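Local coordinates for protein pectate lyase (PDB 5GT5) that cleaves polygalacturonate, and probably partly methylated pectin as well, at internal linkages by an eliminative, probably calcium-dependent mechanism, at residues E131-W136 against W151-L156; Y221-S226 against I312-Y317; I237-S242 against R298-R303; L335-V340 against Y411-P416; V348-T353 against V392-K397. The protein carries 1 engineered substitution. One frame throughout, in Å; residues are numbered along the deposited sequence.

Interaction 1 (E131-W136 against W151-L156)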
# COMPACT_ATOMS: atom_id res chain seq x y z
N GLU A 131 -22.72 -5.94 12.10
CA GLU A 131 -23.85 -5.11 11.73
C GLU A 131 -23.72 -3.77 12.44
O GLU A 131 -23.35 -3.70 13.62
CB GLU A 131 -25.18 -5.79 12.06
CG GLU A 131 -26.39 -4.87 11.76
CD GLU A 131 -27.71 -5.60 11.71
OE1 GLU A 131 -27.77 -6.81 12.00
OE2 GLU A 131 -28.72 -4.94 11.40
N PHE A 132 -24.00 -2.70 11.71
CA PHE A 132 -23.86 -1.34 12.17
C PHE A 132 -25.24 -0.70 12.19
O PHE A 132 -25.97 -0.73 11.19
CB PHE A 132 -22.93 -0.57 11.23
CG PHE A 132 -21.54 -1.12 11.21
CD1 PHE A 132 -21.20 -2.20 10.41
CD2 PHE A 132 -20.57 -0.56 12.02
CE1 PHE A 132 -19.87 -2.72 10.44
CE2 PHE A 132 -19.27 -1.03 12.02
CZ PHE A 132 -18.92 -2.13 11.26
N ASP A 133 -25.62 -0.13 13.34
CA ASP A 133 -26.99 0.35 13.50
C ASP A 133 -27.05 1.52 14.48
O ASP A 133 -26.11 1.75 15.27
CB ASP A 133 -27.93 -0.79 13.97
CG ASP A 133 -29.39 -0.55 13.64
OD1 ASP A 133 -29.75 0.46 12.99
OD2 ASP A 133 -30.21 -1.41 14.06
N GLU A 134 -28.18 2.23 14.43
CA GLU A 134 -28.53 3.30 15.37
C GLU A 134 -27.53 4.44 15.39
O GLU A 134 -26.92 4.78 16.41
CB GLU A 134 -28.82 2.70 16.77
CG GLU A 134 -29.94 1.66 16.70
CD GLU A 134 -30.42 1.15 18.06
OE1 GLU A 134 -29.98 1.64 19.13
OE2 GLU A 134 -31.24 0.20 18.02
N LEU A 135 -27.35 5.00 14.20
CA LEU A 135 -26.46 6.14 13.98
C LEU A 135 -27.15 7.15 13.05
O LEU A 135 -26.47 7.89 12.32
CB LEU A 135 -25.10 5.70 13.40
CG LEU A 135 -23.96 6.72 13.55
CD1 LEU A 135 -23.59 6.95 15.01
CD2 LEU A 135 -22.74 6.25 12.80
N TRP A 136 -28.49 7.21 13.10
CA TRP A 136 -29.26 8.19 12.35
C TRP A 136 -30.19 8.93 13.30
O TRP A 136 -30.70 8.34 14.24
CB TRP A 136 -30.09 7.52 11.23
CG TRP A 136 -31.02 8.49 10.49
CD1 TRP A 136 -30.73 9.21 9.36
CD2 TRP A 136 -32.37 8.82 10.85
NE1 TRP A 136 -31.82 9.97 8.99
CE2 TRP A 136 -32.84 9.75 9.88
CE3 TRP A 136 -33.22 8.42 11.89
CZ2 TRP A 136 -34.13 10.29 9.95
CZ3 TRP A 136 -34.50 8.94 11.95
CH2 TRP A 136 -34.94 9.88 11.00
N TRP A 151 -22.13 12.13 11.25
CA TRP A 151 -22.00 10.74 11.68
C TRP A 151 -22.02 9.77 10.51
O TRP A 151 -23.01 9.75 9.75
CB TRP A 151 -23.17 10.35 12.59
CG TRP A 151 -23.41 11.14 13.86
CD1 TRP A 151 -22.52 11.93 14.56
CD2 TRP A 151 -24.64 11.17 14.58
NE1 TRP A 151 -23.14 12.44 15.69
CE2 TRP A 151 -24.43 12.00 15.71
CE3 TRP A 151 -25.89 10.59 14.38
CZ2 TRP A 151 -25.44 12.23 16.66
CZ3 TRP A 151 -26.90 10.83 15.31
CH2 TRP A 151 -26.67 11.67 16.42
N ASP A 152 -20.96 8.99 10.34
CA ASP A 152 -20.84 7.99 9.28
C ASP A 152 -20.46 6.69 9.93
O ASP A 152 -19.73 6.70 10.93
CB ASP A 152 -19.71 8.40 8.31
CG ASP A 152 -19.74 9.87 7.97
OD1 ASP A 152 -20.50 10.25 7.09
OD2 ASP A 152 -18.98 10.65 8.60
N TYR A 153 -20.91 5.54 9.44
CA TYR A 153 -20.52 4.30 10.11
C TYR A 153 -19.02 4.03 10.02
O TYR A 153 -18.39 3.71 11.00
CB TYR A 153 -21.30 3.10 9.59
CG TYR A 153 -22.71 3.02 10.07
CD1 TYR A 153 -22.97 2.84 11.44
CD2 TYR A 153 -23.77 3.05 9.19
CE1 TYR A 153 -24.27 2.74 11.89
CE2 TYR A 153 -25.08 2.95 9.64
CZ TYR A 153 -25.31 2.78 10.99
OH TYR A 153 -26.62 2.70 11.42
N ILE A 154 -18.47 4.12 8.82
CA ILE A 154 -17.02 3.88 8.64
C ILE A 154 -16.49 4.94 7.69
O ILE A 154 -17.07 5.16 6.61
CB ILE A 154 -16.72 2.49 8.06
CG1 ILE A 154 -17.25 1.40 8.99
CG2 ILE A 154 -15.21 2.31 7.84
CD1 ILE A 154 -17.08 -0.03 8.43
N THR A 155 -15.40 5.59 8.09
CA THR A 155 -14.66 6.54 7.23
C THR A 155 -13.25 6.03 7.17
O THR A 155 -12.64 5.69 8.20
CB THR A 155 -14.68 7.95 7.79
OG1 THR A 155 -16.05 8.38 7.92
CG2 THR A 155 -14.02 8.92 6.85
N LEU A 156 -12.72 5.96 5.96
CA LEU A 156 -11.34 5.55 5.75
C LEU A 156 -10.56 6.78 5.29
O LEU A 156 -10.94 7.45 4.33
CB LEU A 156 -11.27 4.46 4.69
CG LEU A 156 -12.28 3.32 4.86
CD1 LEU A 156 -12.15 2.38 3.67
CD2 LEU A 156 -12.03 2.57 6.16
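F132 and L135 both bear on the ring of Y153, and the orientations of these three side chains define the contact. The CB of F132 sits over one face of the tyrosine ring, 3.7 Å from its centroid and 22° off the normal, a CH-pi contact. The two rings meet obliquely, their planes 59° apart. Farther out, CZ of F132 approaches CD1 of I154 at 4.0 Å, with the two side chains crossing at about a right angle. L135 and Y153 slide past each other in opposite directions, L135 CB lying 3.4 Å from Y153 CE1. With CG anti to its backbone N (chi1 -161°), L135 also brings CG within 3.8 Å of W151 CB, while its carbonyl O lies near the plane of the indole, 3.4 Å from CE3. The hydroxyl of Y153 ends beside the D133 backbone, 3.2 Å from D133 CA, and bonds weakly to the carbonyl of K171. F132 also stacks on F169 of the parallel neighbour strand 168-169, and D152, its CB turned away from 131-136, probably joins D174 and D178 in binding calcium. Interior packing of aromatic and aliphatic side chains between strands 131-133 and 154-157, with the F132-F169 stack between successive coils, is characteristic of the right-handed parallel beta-helix of polysaccharide lyase family 1.

Interaction 2 (Y221-S226 against I312-Y317)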
# COMPACT_ATOMS: atom_id res chain seq x y z
N TYR A 221 -40.39 19.30 10.89
CA TYR A 221 -41.39 18.25 11.03
C TYR A 221 -42.79 18.85 11.14
O TYR A 221 -43.75 18.42 10.44
CB TYR A 221 -41.06 17.37 12.24
CG TYR A 221 -42.06 16.25 12.40
CD1 TYR A 221 -41.99 15.11 11.63
CD2 TYR A 221 -43.13 16.37 13.31
CE1 TYR A 221 -42.93 14.10 11.73
CE2 TYR A 221 -44.05 15.35 13.44
CZ TYR A 221 -43.95 14.22 12.66
OH TYR A 221 -44.89 13.21 12.74
N ASN A 222 -42.92 19.87 11.98
CA ASN A 222 -44.20 20.55 12.16
C ASN A 222 -44.73 21.13 10.85
O ASN A 222 -45.90 20.94 10.48
CB ASN A 222 -44.06 21.63 13.25
CG ASN A 222 -45.40 22.20 13.69
OD1 ASN A 222 -46.35 21.48 13.96
ND2 ASN A 222 -45.46 23.53 13.76
N TYR A 223 -43.86 21.77 10.08
CA TYR A 223 -44.25 22.31 8.79
C TYR A 223 -44.72 21.21 7.83
O TYR A 223 -45.72 21.36 7.14
CB TYR A 223 -43.09 23.08 8.20
CG TYR A 223 -43.42 23.70 6.88
CD1 TYR A 223 -44.26 24.80 6.80
CD2 TYR A 223 -42.91 23.18 5.69
CE1 TYR A 223 -44.57 25.37 5.57
CE2 TYR A 223 -43.22 23.74 4.45
CZ TYR A 223 -44.07 24.81 4.40
OH TYR A 223 -44.38 25.36 3.16
N LEU A 224 -43.97 20.11 7.76
CA LEU A 224 -44.34 19.01 6.88
C LEU A 224 -45.71 18.43 7.22
O LEU A 224 -46.45 18.03 6.32
CB LEU A 224 -43.29 17.91 6.93
CG LEU A 224 -41.89 18.32 6.47
CD1 LEU A 224 -40.93 17.16 6.79
CD2 LEU A 224 -41.91 18.64 4.95
N ARG A 225 -46.02 18.34 8.51
CA ARG A 225 -47.33 17.83 8.98
C ARG A 225 -48.45 18.85 8.84
O ARG A 225 -49.63 18.49 8.90
CB ARG A 225 -47.22 17.43 10.45
CG ARG A 225 -46.31 16.23 10.72
CD ARG A 225 -46.98 14.89 10.39
NE ARG A 225 -48.04 14.62 11.38
CZ ARG A 225 -49.35 14.74 11.11
NH1 ARG A 225 -49.79 15.04 9.89
NH2 ARG A 225 -50.23 14.53 12.09
N SER A 226 -48.08 20.12 8.69
CA SER A 226 -49.06 21.21 8.68
C SER A 226 -49.84 21.27 7.38
O SER A 226 -49.54 20.59 6.40
CB SER A 226 -48.36 22.56 8.87
OG SER A 226 -47.82 23.03 7.64
N ILE A 312 -42.78 22.24 0.13
CA ILE A 312 -41.61 21.89 0.94
C ILE A 312 -40.40 22.77 0.57
O ILE A 312 -39.79 23.40 1.44
CB ILE A 312 -41.28 20.41 0.74
CG1 ILE A 312 -42.40 19.54 1.34
CG2 ILE A 312 -39.92 20.05 1.35
CD1 ILE A 312 -42.29 18.05 0.99
N ALA A 313 -40.14 22.85 -0.73
CA ALA A 313 -39.00 23.61 -1.22
C ALA A 313 -39.18 25.11 -1.01
O ALA A 313 -38.21 25.83 -0.78
CB ALA A 313 -38.73 23.29 -2.66
N SER A 314 -40.41 25.58 -1.05
CA SER A 314 -40.64 27.03 -0.93
C SER A 314 -40.21 27.58 0.43
O SER A 314 -39.94 28.77 0.60
CB SER A 314 -42.12 27.36 -1.14
OG SER A 314 -42.86 27.03 0.03
N LYS A 315 -40.18 26.71 1.43
CA LYS A 315 -39.75 27.12 2.75
C LYS A 315 -38.27 26.82 3.02
O LYS A 315 -37.77 27.02 4.14
CB LYS A 315 -40.64 26.50 3.84
CG LYS A 315 -41.92 27.23 4.05
CD LYS A 315 -41.71 28.62 4.63
CE LYS A 315 -43.07 29.28 4.91
NZ LYS A 315 -42.95 30.32 5.96
N GLY A 316 -37.58 26.32 2.00
CA GLY A 316 -36.16 26.05 2.12
C GLY A 316 -35.81 24.70 2.71
O GLY A 316 -34.67 24.47 3.10
N TYR A 317 -36.79 23.81 2.78
CA TYR A 317 -36.54 22.47 3.33
C TYR A 317 -36.19 21.48 2.22
O TYR A 317 -36.70 21.58 1.10
CB TYR A 317 -37.76 21.96 4.07
CG TYR A 317 -38.09 22.74 5.31
CD1 TYR A 317 -37.15 22.89 6.33
CD2 TYR A 317 -39.35 23.32 5.49
CE1 TYR A 317 -37.44 23.61 7.48
CE2 TYR A 317 -39.65 24.05 6.64
CZ TYR A 317 -38.71 24.17 7.64
OH TYR A 317 -38.98 24.87 8.80
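I312 opens the contact by meeting L224: its CG1 lies 3.8 Å from L224 CD2, the two side chains crossing at about a right angle. The CA of I312 also faces the edge of the Y223 ring, close to its plane. At S314 the link is indirect, because S314 OG and Y223 OH both hydrogen-bond to the carbonyl of A311. K315 passes across the tyrosine at about a right angle, its CB 4.2 Å from the centroid of the Y223 ring and off-centre over it. Its CG comes nearer the phenol end, 3.2 Å from Y223 OH; beyond it the chain bends at chi2 (-67°) and its far end departs, leaving CB and CG as the atoms that touch the ring. G316, the first residue to leave the helical angles, has positive phi (85°), which would drive a side chain against the carbonyl O of K315. Its N bonds to A313 O at 2.9 Å, and Y317 N bonds weakly to I312 O. The reversal returns Y317 to Y223, where Y317 CE2 and Y223 CD2 are 3.5 Å apart; the rings meet obliquely, planes at 42°. On the opposing segment, Y223 O accepts from both S226 N and S226 OG. The contact thus sets a Schellman motif at the end of helix 306-314 against helix 219-225, in the helical periphery away from the annotated sites.

Interaction 3 (I237-S242 against R298-R303)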
# COMPACT_ATOMS: atom_id res chain seq x y z
N ILE A 237 -42.59 8.80 8.00
CA ILE A 237 -41.82 7.60 8.30
C ILE A 237 -41.43 6.87 7.00
O ILE A 237 -40.26 6.46 6.84
CB ILE A 237 -42.66 6.68 9.20
CG1 ILE A 237 -42.73 7.28 10.60
CG2 ILE A 237 -42.11 5.27 9.24
CD1 ILE A 237 -43.85 6.65 11.43
N ALA A 238 -42.35 6.73 6.05
CA ALA A 238 -42.03 6.03 4.80
C ALA A 238 -40.96 6.74 3.98
O ALA A 238 -40.06 6.10 3.44
CB ALA A 238 -43.30 5.85 3.95
N ILE A 239 -41.07 8.07 3.89
CA ILE A 239 -40.13 8.85 3.09
C ILE A 239 -38.74 8.88 3.77
O ILE A 239 -37.69 8.87 3.12
CB ILE A 239 -40.68 10.28 2.80
CG1 ILE A 239 -41.95 10.18 1.93
CG2 ILE A 239 -39.58 11.17 2.20
CD1 ILE A 239 -42.88 11.36 2.08
N SER A 240 -38.74 8.89 5.10
CA SER A 240 -37.48 8.89 5.87
C SER A 240 -36.87 7.51 5.95
O SER A 240 -35.75 7.40 6.43
CB SER A 240 -37.72 9.37 7.30
OG SER A 240 -38.24 10.68 7.34
N GLY A 241 -37.55 6.47 5.49
CA GLY A 241 -37.04 5.12 5.64
C GLY A 241 -35.81 4.83 4.82
O GLY A 241 -34.92 4.11 5.27
N SER A 242 -35.75 5.35 3.60
CA SER A 242 -34.56 5.12 2.76
C SER A 242 -33.34 5.90 3.23
O SER A 242 -33.44 6.93 3.90
CB SER A 242 -34.87 5.44 1.30
OG SER A 242 -35.46 6.71 1.15
N ARG A 298 -38.96 4.36 -4.16
CA ARG A 298 -39.75 4.78 -5.33
C ARG A 298 -41.23 4.84 -4.93
O ARG A 298 -41.95 5.80 -5.26
CB ARG A 298 -39.52 3.79 -6.49
CG ARG A 298 -40.20 4.18 -7.82
CD ARG A 298 -39.52 5.34 -8.40
NE ARG A 298 -39.95 5.66 -9.76
CZ ARG A 298 -39.53 6.74 -10.39
NH1 ARG A 298 -38.71 7.58 -9.77
NH2 ARG A 298 -39.94 7.01 -11.63
N ALA A 299 -41.69 3.85 -4.17
CA ALA A 299 -43.07 3.87 -3.64
C ALA A 299 -43.31 5.08 -2.73
O ALA A 299 -44.34 5.76 -2.83
CB ALA A 299 -43.40 2.58 -2.91
N ALA A 300 -42.36 5.38 -1.86
CA ALA A 300 -42.50 6.50 -0.92
C ALA A 300 -42.63 7.81 -1.67
O ALA A 300 -43.35 8.71 -1.23
CB ALA A 300 -41.32 6.53 0.07
N GLN A 301 -41.94 7.93 -2.81
CA GLN A 301 -42.02 9.14 -3.62
C GLN A 301 -43.45 9.45 -4.05
O GLN A 301 -43.80 10.62 -4.19
CB GLN A 301 -41.11 9.00 -4.85
CG GLN A 301 -41.24 10.12 -5.89
CD GLN A 301 -40.66 11.45 -5.45
OE1 GLN A 301 -39.47 11.72 -5.65
NE2 GLN A 301 -41.52 12.32 -4.92
N THR A 302 -44.28 8.41 -4.23
CA THR A 302 -45.67 8.62 -4.69
C THR A 302 -46.49 9.39 -3.66
O THR A 302 -47.55 9.94 -4.00
CB THR A 302 -46.40 7.30 -5.01
OG1 THR A 302 -46.66 6.56 -3.81
CG2 THR A 302 -45.61 6.47 -6.05
N ARG A 303 -46.02 9.44 -2.41
CA ARG A 303 -46.70 10.18 -1.34
C ARG A 303 -46.47 11.67 -1.43
O ARG A 303 -47.16 12.44 -0.73
CB ARG A 303 -46.27 9.65 0.05
CG ARG A 303 -46.49 8.15 0.26
CD ARG A 303 -45.76 7.71 1.52
NE ARG A 303 -45.89 6.28 1.78
CZ ARG A 303 -46.69 5.76 2.72
NH1 ARG A 303 -47.43 6.54 3.50
NH2 ARG A 303 -46.71 4.45 2.90
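I239 and A300 bring the last turns of helices 233-241 and 295-301 together with their CA atoms only 5.2 Å apart, a close approach at which A300, and A238 next to I239, present only methyl groups. The CB of A300 points toward the other helix and rests 3.6 Å from the carbonyl O of A238. I239 CG1 comes in beside it, 4.1 Å from A300 CB. The other half of the contact is a cationic group laid on a methyl: A238 CB lies 3.3 Å above the plane of the R303 guanidinium, toward its rim and nearest to NE. R303 reaches there with its chain extended from CG to NE, and its NH1 forms a salt bridge with D235, one turn earlier on the same helix as A238. Within 298-303, T302 OG1 donates to A299 O at 2.6 Å, in the carbonyl plane. It is close alanine-mediated helix-helix packing, joining two peripheral helices of the pectate lyase fold away from the annotated sites.

Interaction 4 (L335-V340 against Y411-P416)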
# COMPACT_ATOMS: atom_id res chain seq x y z
N LEU A 335 -16.72 1.79 -13.36
CA LEU A 335 -17.32 0.73 -14.16
C LEU A 335 -18.25 -0.07 -13.27
O LEU A 335 -17.84 -0.54 -12.20
CB LEU A 335 -16.25 -0.18 -14.75
CG LEU A 335 -16.79 -1.44 -15.44
CD1 LEU A 335 -17.52 -1.10 -16.74
CD2 LEU A 335 -15.68 -2.49 -15.66
N VAL A 336 -19.50 -0.21 -13.69
CA VAL A 336 -20.48 -1.12 -13.07
C VAL A 336 -20.76 -2.24 -14.04
O VAL A 336 -21.04 -1.96 -15.22
CB VAL A 336 -21.79 -0.40 -12.76
CG1 VAL A 336 -22.80 -1.39 -12.18
CG2 VAL A 336 -21.54 0.77 -11.79
N GLU A 337 -20.67 -3.49 -13.61
CA GLU A 337 -20.99 -4.59 -14.51
C GLU A 337 -21.76 -5.72 -13.87
O GLU A 337 -21.63 -5.99 -12.67
CB GLU A 337 -19.76 -5.12 -15.25
CG GLU A 337 -18.75 -5.75 -14.39
CD GLU A 337 -17.43 -6.06 -15.12
OE1 GLU A 337 -17.41 -6.30 -16.35
OE2 GLU A 337 -16.39 -6.01 -14.44
N LYS A 338 -22.54 -6.41 -14.69
CA LYS A 338 -23.22 -7.63 -14.28
C LYS A 338 -24.01 -7.38 -13.01
O LYS A 338 -23.96 -8.16 -12.07
CB LYS A 338 -22.20 -8.77 -14.12
CG LYS A 338 -21.40 -9.10 -15.38
CD LYS A 338 -22.17 -9.99 -16.35
CE LYS A 338 -21.31 -10.31 -17.59
NZ LYS A 338 -22.11 -11.07 -18.60
N SER A 339 -24.71 -6.27 -12.98
CA SER A 339 -25.45 -5.88 -11.79
C SER A 339 -26.95 -5.84 -12.07
O SER A 339 -27.39 -6.11 -13.20
CB SER A 339 -24.92 -4.55 -11.29
OG SER A 339 -23.57 -4.73 -10.82
N VAL A 340 -27.73 -5.56 -11.02
CA VAL A 340 -29.18 -5.41 -11.10
C VAL A 340 -29.57 -4.07 -10.47
O VAL A 340 -29.17 -3.78 -9.34
CB VAL A 340 -29.86 -6.55 -10.31
CG1 VAL A 340 -31.37 -6.35 -10.31
CG2 VAL A 340 -29.47 -7.92 -10.89
N TYR A 411 -10.95 -11.51 -11.52
CA TYR A 411 -12.20 -11.69 -10.81
C TYR A 411 -13.15 -12.44 -11.71
O TYR A 411 -13.07 -12.37 -12.94
CB TYR A 411 -12.82 -10.33 -10.40
CG TYR A 411 -13.11 -9.40 -11.55
CD1 TYR A 411 -12.12 -8.60 -12.12
CD2 TYR A 411 -14.41 -9.30 -12.07
CE1 TYR A 411 -12.39 -7.76 -13.18
CE2 TYR A 411 -14.69 -8.45 -13.12
CZ TYR A 411 -13.69 -7.68 -13.67
OH TYR A 411 -13.96 -6.84 -14.72
N GLN A 412 -14.05 -13.16 -11.06
CA GLN A 412 -15.10 -13.95 -11.70
C GLN A 412 -16.40 -13.17 -11.62
O GLN A 412 -16.73 -12.60 -10.58
CB GLN A 412 -15.24 -15.28 -10.96
CG GLN A 412 -16.37 -16.16 -11.44
CD GLN A 412 -16.01 -17.02 -12.64
OE1 GLN A 412 -14.84 -17.09 -13.03
NE2 GLN A 412 -17.01 -17.65 -13.24
N LEU A 413 -17.15 -13.17 -12.72
CA LEU A 413 -18.44 -12.50 -12.78
C LEU A 413 -19.58 -13.50 -12.78
O LEU A 413 -19.57 -14.46 -13.56
CB LEU A 413 -18.52 -11.69 -14.06
CG LEU A 413 -17.65 -10.44 -14.12
CD1 LEU A 413 -17.60 -9.84 -15.53
CD2 LEU A 413 -18.22 -9.45 -13.13
N ASP A 414 -20.56 -13.29 -11.90
CA ASP A 414 -21.80 -14.05 -11.96
C ASP A 414 -22.77 -13.40 -12.91
O ASP A 414 -22.64 -12.22 -13.23
CB ASP A 414 -22.46 -14.13 -10.59
CG ASP A 414 -21.57 -14.76 -9.56
OD1 ASP A 414 -20.64 -15.50 -9.96
OD2 ASP A 414 -21.80 -14.52 -8.35
N ASP A 415 -23.74 -14.19 -13.37
CA ASP A 415 -24.76 -13.61 -14.24
C ASP A 415 -25.74 -12.77 -13.43
O ASP A 415 -26.23 -13.19 -12.39
CB ASP A 415 -25.54 -14.68 -15.01
CG ASP A 415 -26.32 -14.08 -16.15
OD1 ASP A 415 -27.43 -13.59 -15.92
OD2 ASP A 415 -25.79 -14.02 -17.29
N PRO A 416 -26.06 -11.58 -13.93
CA PRO A 416 -27.01 -10.78 -13.14
C PRO A 416 -28.40 -11.39 -13.00
O PRO A 416 -29.12 -11.01 -12.08
CB PRO A 416 -27.06 -9.45 -13.90
CG PRO A 416 -26.61 -9.81 -15.29
CD PRO A 416 -25.60 -10.87 -15.13
O HOH W 1 -15.21 -6.78 -17.82
O HOH W 2 -23.24 -13.30 -17.26
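K338 and P416 lie nearest in backbone terms, their CA atoms 5.1 Å apart, where the two segments run in roughly the same direction, 33° apart. E337 and Y411 reach toward each other tip to tip, and Y411 OH donates to the syn lone pair of E337 OE2 at 2.6 Å. H286 gives that oxygen a second partner, and a water binds E337 OE1 at 2.7 Å while touching Y411 OH weakly, so the carboxylate is gripped at both oxygens. L413 crosses E337 and K338 at about right angles, its CD1 3.6 Å from E337 OE1. K338, bent at chi2, crosses P416 obliquely, with K338 CD 3.7 Å from P416 CD. Its NZ pairs with D368 and reaches D415 OD2 through a second water, 2.8 Å from NZ. P416 CB packs 3.4 Å from S339 O. The irregular 411-416 segment thus lies against the left-handed helical bend at K338 (phi 52°) that turns the chain between strands 333-337 and 340-342, on adjacent faces of the pectate lyase beta-helix.

Interaction 5 (V348-T353 against V392-K397)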
# COMPACT_ATOMS: atom_id res chain seq x y z
N VAL A 348 -26.98 6.31 -13.67
CA VAL A 348 -25.64 6.51 -14.19
C VAL A 348 -25.44 8.00 -14.38
O VAL A 348 -26.00 8.60 -15.31
CB VAL A 348 -25.45 5.76 -15.55
CG1 VAL A 348 -23.98 5.89 -16.02
CG2 VAL A 348 -25.81 4.28 -15.45
N ARG A 349 -24.64 8.63 -13.52
CA ARG A 349 -24.43 10.08 -13.60
C ARG A 349 -22.96 10.39 -13.73
O ARG A 349 -22.10 9.68 -13.19
CB ARG A 349 -25.01 10.78 -12.36
CG ARG A 349 -26.51 10.69 -12.28
CD ARG A 349 -27.04 11.44 -11.07
NE ARG A 349 -27.03 12.86 -11.32
CZ ARG A 349 -28.01 13.51 -11.95
NH1 ARG A 349 -29.10 12.87 -12.35
NH2 ARG A 349 -27.91 14.81 -12.16
N ASN A 350 -22.68 11.47 -14.44
CA ASN A 350 -21.31 11.84 -14.78
C ASN A 350 -20.89 13.26 -14.40
O ASN A 350 -19.78 13.65 -14.71
CB ASN A 350 -21.02 11.55 -16.28
CG ASN A 350 -21.73 12.52 -17.22
OD1 ASN A 350 -22.57 13.33 -16.81
ND2 ASN A 350 -21.40 12.42 -18.50
N ASN A 351 -21.76 14.02 -13.75
CA ASN A 351 -21.39 15.39 -13.38
C ASN A 351 -22.46 15.96 -12.48
O ASN A 351 -23.60 16.10 -12.89
CB ASN A 351 -21.25 16.26 -14.65
CG ASN A 351 -20.70 17.65 -14.35
OD1 ASN A 351 -21.11 18.29 -13.38
ND2 ASN A 351 -19.78 18.12 -15.17
N GLN A 352 -22.08 16.26 -11.24
CA GLN A 352 -22.99 16.79 -10.24
C GLN A 352 -22.83 18.28 -9.99
O GLN A 352 -23.75 18.92 -9.50
CB GLN A 352 -22.71 16.12 -8.90
CG GLN A 352 -22.90 14.61 -8.90
CD GLN A 352 -24.31 14.22 -9.16
OE1 GLN A 352 -24.70 14.06 -10.32
NE2 GLN A 352 -25.11 14.07 -8.09
N THR A 353 -21.69 18.85 -10.33
CA THR A 353 -21.37 20.20 -9.86
C THR A 353 -21.69 21.27 -10.92
O THR A 353 -22.19 22.34 -10.58
CB THR A 353 -19.89 20.28 -9.40
OG1 THR A 353 -19.69 19.39 -8.30
CG2 THR A 353 -19.53 21.70 -8.95
N VAL A 392 -25.81 10.60 -17.67
CA VAL A 392 -26.37 11.94 -17.70
C VAL A 392 -25.71 12.77 -16.60
O VAL A 392 -25.21 12.19 -15.63
CB VAL A 392 -27.90 11.95 -17.49
CG1 VAL A 392 -28.57 11.07 -18.50
CG2 VAL A 392 -28.26 11.50 -16.09
N PRO A 393 -25.69 14.10 -16.72
CA PRO A 393 -26.27 14.97 -17.75
C PRO A 393 -25.24 15.67 -18.63
O PRO A 393 -25.62 16.43 -19.54
CB PRO A 393 -26.96 16.02 -16.90
CG PRO A 393 -25.97 16.25 -15.80
CD PRO A 393 -25.32 14.89 -15.53
N ALA A 394 -23.95 15.46 -18.38
CA ALA A 394 -22.93 16.22 -19.11
C ALA A 394 -22.48 15.48 -20.35
O ALA A 394 -22.68 14.25 -20.49
CB ALA A 394 -21.72 16.49 -18.19
N ALA A 395 -21.87 16.23 -21.27
CA ALA A 395 -21.23 15.65 -22.44
C ALA A 395 -20.37 14.49 -21.98
O ALA A 395 -19.61 14.59 -21.00
CB ALA A 395 -20.39 16.70 -23.13
N ILE A 396 -20.49 13.36 -22.68
CA ILE A 396 -19.91 12.11 -22.19
C ILE A 396 -18.42 12.05 -22.49
O ILE A 396 -17.99 12.30 -23.61
CB ILE A 396 -20.67 10.90 -22.78
CG1 ILE A 396 -22.11 10.92 -22.29
CG2 ILE A 396 -19.98 9.56 -22.46
CD1 ILE A 396 -23.08 10.00 -23.05
N LYS A 397 -17.62 11.72 -21.49
CA LYS A 397 -16.22 11.43 -21.68
C LYS A 397 -16.02 9.95 -21.96
O LYS A 397 -16.48 9.13 -21.19
CB LYS A 397 -15.41 11.77 -20.42
CG LYS A 397 -15.26 13.27 -20.13
CD LYS A 397 -14.41 13.49 -18.89
CE LYS A 397 -13.99 14.94 -18.68
NZ LYS A 397 -13.24 15.06 -17.38
O HOH W 3 -18.92 10.80 -18.93
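V392 and R349 form a single backbone bridge, made by V392 N donating to V348 O (3.1 Å) and N350 N to V392 O (2.9 Å). The N350 side chain carries the pairing on to A394, two residues beyond V392. With chi1 at 71°, its CG stands between the backbone N and carbonyl carbon, and OD1 accepts from A394 N at 3.0 Å, in plane on a lone pair. ND2 donates to A394 O with an N-H...O angle of 179°, although it stands above that carbonyl's plane, and also donates to a water that accepts from K397 N. Both amide ends are therefore satisfied. R349 NE bonds to Q352 OE1 in the guanidinium plane at 2.8 Å. N351 packs its CB 3.6 Å from A394 CB, its ND2 bonding to T361. P393, after a cis peptide, sets its CD 3.4 Å from N351 O. Such an asparagine bonded to both N and O of one residue continues a strand's pairing, here fastening an irregular C-terminal segment to strand 346-349 at the margin of a parallel beta-helix sheet.

From the N terminus, interaction 1 closes a short loop of 14 residues between strands 131-133 and 154-157 in the core of the beta-helix, beside the probable calcium site. After several more strands the chain reaches the peripheral helices. Interaction 2 closes a long loop from helix 219-225 to helix 306-314, and interaction 3 lies within that loop, joining the next helix, 233-241, to the preceding one, 295-301; their centres are about 16 Å apart. Interaction 4 opens later, at strand 333-337, and returns from 411-416. Interaction 5 falls within its span, the nearest atoms about 7 Å apart; both join the irregular region after strand 378-380 to strands 333-337 and 346-349. No two of the loops cross.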